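Local coordinates for mandelate racemase/muconate lactonizing enzyme (Polaromonas sp., PDB 2OG9), which belongs to the enolase superfamily and probably abstracts a proton beside a substrate carboxylate, as mandelate racemase does when it interconverts the mandelate enantiomers, at residues Arg19-Cys23 against Phe77-Arg81; Val197-Arg201 against Phe230-Asn234. All coordinates share one frame; numbering follows the deposited sequence.

Contact 1: Arg19-Cys23 against Phe77-Arg81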
# COMPACT_ATOMS: atom_id res chain seq x y z
N ARG A 19 -26.17 42.75 6.59
CA ARG A 19 -25.46 43.62 7.51
C ARG A 19 -24.40 42.84 8.27
O ARG A 19 -24.67 41.77 8.82
CB ARG A 19 -26.42 44.27 8.52
CG ARG A 19 -25.69 45.08 9.60
CD ARG A 19 -26.63 45.99 10.39
NE ARG A 19 -25.90 46.74 11.41
CZ ARG A 19 -25.48 46.22 12.56
NH1 ARG A 19 -25.73 44.95 12.85
NH2 ARG A 19 -24.80 46.97 13.43
N ILE A 20 -23.18 43.36 8.30
CA ILE A 20 -22.10 42.71 9.02
C ILE A 20 -21.62 43.63 10.13
O ILE A 20 -21.54 44.84 9.96
CB ILE A 20 -20.91 42.38 8.11
CG1 ILE A 20 -20.51 43.62 7.31
CG2 ILE A 20 -21.27 41.21 7.21
CD1 ILE A 20 -19.24 43.45 6.53
N SER A 21 -21.29 43.02 11.26
CA SER A 21 -20.83 43.77 12.43
C SER A 21 -19.63 43.08 13.04
O SER A 21 -19.61 41.85 13.14
CB SER A 21 -21.94 43.82 13.49
OG SER A 21 -23.20 44.15 12.93
N SER A 22 -18.63 43.86 13.44
CA SER A 22 -17.45 43.32 14.09
C SER A 22 -17.58 43.73 15.55
O SER A 22 -17.37 44.88 15.92
CB SER A 22 -16.17 43.90 13.49
OG SER A 22 -15.03 43.26 14.03
N CYS A 23 -17.96 42.76 16.38
CA CYS A 23 -18.19 42.97 17.80
C CYS A 23 -17.08 42.41 18.68
O CYS A 23 -16.76 41.23 18.59
CB CYS A 23 -19.53 42.33 18.16
SG CYS A 23 -19.96 42.35 19.90
N PHE A 77 -13.74 40.91 9.00
CA PHE A 77 -14.73 41.94 8.72
C PHE A 77 -14.49 42.57 7.36
O PHE A 77 -15.42 42.69 6.56
CB PHE A 77 -14.70 43.05 9.78
CG PHE A 77 -15.63 44.19 9.46
CD1 PHE A 77 -17.00 44.08 9.68
CD2 PHE A 77 -15.14 45.36 8.87
CE1 PHE A 77 -17.87 45.10 9.32
CE2 PHE A 77 -16.01 46.40 8.51
CZ PHE A 77 -17.37 46.27 8.73
N ALA A 78 -13.25 42.98 7.10
CA ALA A 78 -12.89 43.62 5.84
C ALA A 78 -13.27 42.75 4.65
O ALA A 78 -13.81 43.25 3.67
CB ALA A 78 -11.40 43.92 5.82
N HIS A 79 -12.98 41.45 4.74
CA HIS A 79 -13.32 40.56 3.63
C HIS A 79 -14.83 40.39 3.51
O HIS A 79 -15.39 40.43 2.41
CB HIS A 79 -12.65 39.19 3.82
CG HIS A 79 -12.63 38.37 2.56
ND1 HIS A 79 -11.84 38.70 1.48
CD2 HIS A 79 -13.32 37.27 2.21
CE1 HIS A 79 -12.05 37.83 0.51
NE2 HIS A 79 -12.95 36.95 0.92
N ALA A 80 -15.50 40.20 4.65
CA ALA A 80 -16.95 40.04 4.66
C ALA A 80 -17.61 41.24 3.98
O ALA A 80 -18.54 41.09 3.20
CB ALA A 80 -17.45 39.91 6.10
N ARG A 81 -17.11 42.44 4.29
CA ARG A 81 -17.66 43.66 3.71
C ARG A 81 -17.45 43.70 2.21
O ARG A 81 -18.34 44.11 1.46
CB ARG A 81 -16.99 44.89 4.36
CG ARG A 81 -17.46 46.24 3.81
CD ARG A 81 -16.83 47.38 4.60
NE ARG A 81 -15.37 47.32 4.56
CZ ARG A 81 -14.56 48.02 5.36
NH1 ARG A 81 -15.07 48.85 6.27
NH2 ARG A 81 -13.25 47.89 5.25
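Ile20 and Phe77 reach each other through their first torsions: chi1 of 51° sets Ile20 CG1 between its own backbone N and carbonyl carbon, and the extended chi2 (172°) carries CD1 into the helix, while Phe77 CG, anti to its N at 175°, sends the ring back to the strand. This is sheet-against-helix packing in the N-terminal capping domain of the enolase fold. The segments of strand 15-26 and helix 73-83 run almost exactly antiparallel, their axes 9.0 Å apart. Ile20 does most of the work on the strand side. Its CD1 meets Phe77 CE1 at 3.5 Å, the two side chains crossing obliquely, and stands 4.0 Å from Ala80 CB. The same methyl lies only 3.2 Å from Arg81 CA, a tight fit against the helix backbone. Arg81 takes part through its backbone and CB; its guanidinium leads away. Two residues along the strand from Ile20, Ser22 CB comes obliquely to the Phe77 ring, 3.9 Å from Phe77 CD1, its methylene rather than its hydroxyl making the contact. Phe122 of helix 114-133 packs on both Ile20 and Ala80, and Leu50 of the neighbouring strand 46-56 touches Phe77 and Ala80, so apolar side chains pack on this joint from helix 114-133 and strand 46-56. The joint is almost wholly van der Waals and buried. At the ring's rim, Ile20 O lies in the plane of the Phe77 ring, 3.7 Å from CE1.

Contact 2: Val197-Arg201 against Phe230-Asn234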
# COMPACT_ATOMS: atom_id res chain seq x y z
N VAL A 197 -4.22 16.29 38.27
CA VAL A 197 -5.25 15.39 37.76
C VAL A 197 -5.58 14.33 38.81
O VAL A 197 -6.74 13.96 38.98
CB VAL A 197 -4.80 14.68 36.46
CG1 VAL A 197 -5.85 13.67 36.02
CG2 VAL A 197 -4.58 15.71 35.36
N THR A 198 -4.56 13.85 39.51
CA THR A 198 -4.76 12.84 40.55
C THR A 198 -5.62 13.45 41.64
O THR A 198 -6.54 12.81 42.16
CB THR A 198 -3.41 12.39 41.17
OG1 THR A 198 -2.59 11.80 40.15
CG2 THR A 198 -3.65 11.36 42.27
N ALA A 199 -5.33 14.71 41.98
CA ALA A 199 -6.06 15.44 43.01
C ALA A 199 -7.52 15.64 42.63
O ALA A 199 -8.41 15.49 43.47
CB ALA A 199 -5.39 16.79 43.26
N VAL A 200 -7.76 15.99 41.37
CA VAL A 200 -9.12 16.21 40.89
C VAL A 200 -9.88 14.89 40.89
O VAL A 200 -11.03 14.83 41.35
CB VAL A 200 -9.12 16.79 39.45
CG1 VAL A 200 -10.54 16.91 38.93
CG2 VAL A 200 -8.45 18.16 39.45
N ARG A 201 -9.25 13.84 40.39
CA ARG A 201 -9.88 12.53 40.35
C ARG A 201 -10.28 12.02 41.73
O ARG A 201 -11.37 11.48 41.91
CB ARG A 201 -8.96 11.51 39.67
CG ARG A 201 -9.36 10.05 39.87
CD ARG A 201 -10.80 9.77 39.44
NE ARG A 201 -11.02 9.96 38.01
CZ ARG A 201 -10.54 9.16 37.06
NH1 ARG A 201 -9.79 8.11 37.39
NH2 ARG A 201 -10.81 9.41 35.79
N PHE A 230 -1.04 8.59 31.92
CA PHE A 230 -2.48 8.82 32.03
C PHE A 230 -3.36 7.61 31.76
O PHE A 230 -4.53 7.60 32.14
CB PHE A 230 -2.91 9.96 31.11
CG PHE A 230 -2.58 11.34 31.62
CD1 PHE A 230 -2.94 11.72 32.92
CD2 PHE A 230 -1.93 12.26 30.81
CE1 PHE A 230 -2.66 13.00 33.39
CE2 PHE A 230 -1.65 13.55 31.27
CZ PHE A 230 -2.02 13.92 32.57
N GLU A 231 -2.81 6.59 31.10
CA GLU A 231 -3.59 5.39 30.77
C GLU A 231 -4.46 4.83 31.90
O GLU A 231 -5.64 4.56 31.69
CB GLU A 231 -2.66 4.27 30.27
CG GLU A 231 -2.19 4.41 28.83
CD GLU A 231 -3.24 3.99 27.81
OE1 GLU A 231 -4.29 4.67 27.69
OE2 GLU A 231 -3.03 2.97 27.12
N PRO A 232 -3.89 4.64 33.10
CA PRO A 232 -4.67 4.11 34.23
C PRO A 232 -5.84 4.99 34.64
O PRO A 232 -6.83 4.51 35.20
CB PRO A 232 -3.63 3.98 35.34
CG PRO A 232 -2.35 3.78 34.60
CD PRO A 232 -2.47 4.78 33.48
N PHE A 233 -5.72 6.29 34.38
CA PHE A 233 -6.76 7.27 34.73
C PHE A 233 -8.10 7.06 34.03
O PHE A 233 -9.13 7.52 34.53
CB PHE A 233 -6.26 8.68 34.42
CG PHE A 233 -5.33 9.24 35.46
CD1 PHE A 233 -5.84 9.96 36.54
CD2 PHE A 233 -3.96 9.06 35.37
CE1 PHE A 233 -4.99 10.49 37.51
CE2 PHE A 233 -3.10 9.58 36.33
CZ PHE A 233 -3.61 10.30 37.41
N ASN A 234 -8.09 6.39 32.88
CA ASN A 234 -9.32 6.17 32.12
C ASN A 234 -10.00 7.49 31.75
O ASN A 234 -11.21 7.65 31.95
CB ASN A 234 -10.31 5.31 32.91
CG ASN A 234 -9.90 3.85 32.96
OD1 ASN A 234 -9.47 3.28 31.96
ND2 ASN A 234 -10.04 3.24 34.13
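Phe233 O is gripped by both terminal nitrogens of Arg201: NH2 donates at 2.8 Å and NH1 at 3.0 Å to this one oxygen. The acceptor lies in the guanidinium plane, at its end, and neither bond is straight, with N-H...O angles of 149° for NH2 and 139° for NH1, as expected when two donors converge on one atom. Bends at chi2 and chi3 curl the arginine back to the turn. A methionine in its place would probably leave this carbonyl without both donors and the 3-10 turn less firmly tied to the helix. Beside this pair of bonds, the Phe233 ring slots against the helix: Val197 CG1 meets CE1 obliquely at 3.6 Å, and Thr198 OG1 sits at the ring edge, 3.3 Å from CZ, while bonding to Ile194 O one turn back. The other Val197 methyl, CG2, lies 3.9 Å from Phe230 CE1. Helix 190-204 is thus joined to the loop linking helix 220-230 to strand 238-239, a packing of successive beta-alpha units on the outside of the enolase-type TIM barrel.

How the contacts relate
Contact 1 and contact 2 lie on opposite sides of the chain's centre, their own centres about 44 Å apart and their nearest atoms about 32 Å apart. They come in series: 19-23 with 77-81 closes before 197-201 with 230-234 begins. They share no helix, strand or sheet. Contact 1 belongs to the capping domain, whose antiparallel sheet also takes in the late strand 375-382; contact 2 belongs to the barrel, among the helices around the parallel strands. In this superfamily the active site forms where the two domains meet, at the C-terminal ends of the barrel strands. Contact 1 joins sheet to helix within the capping domain, contact 2 two successive units of the barrel.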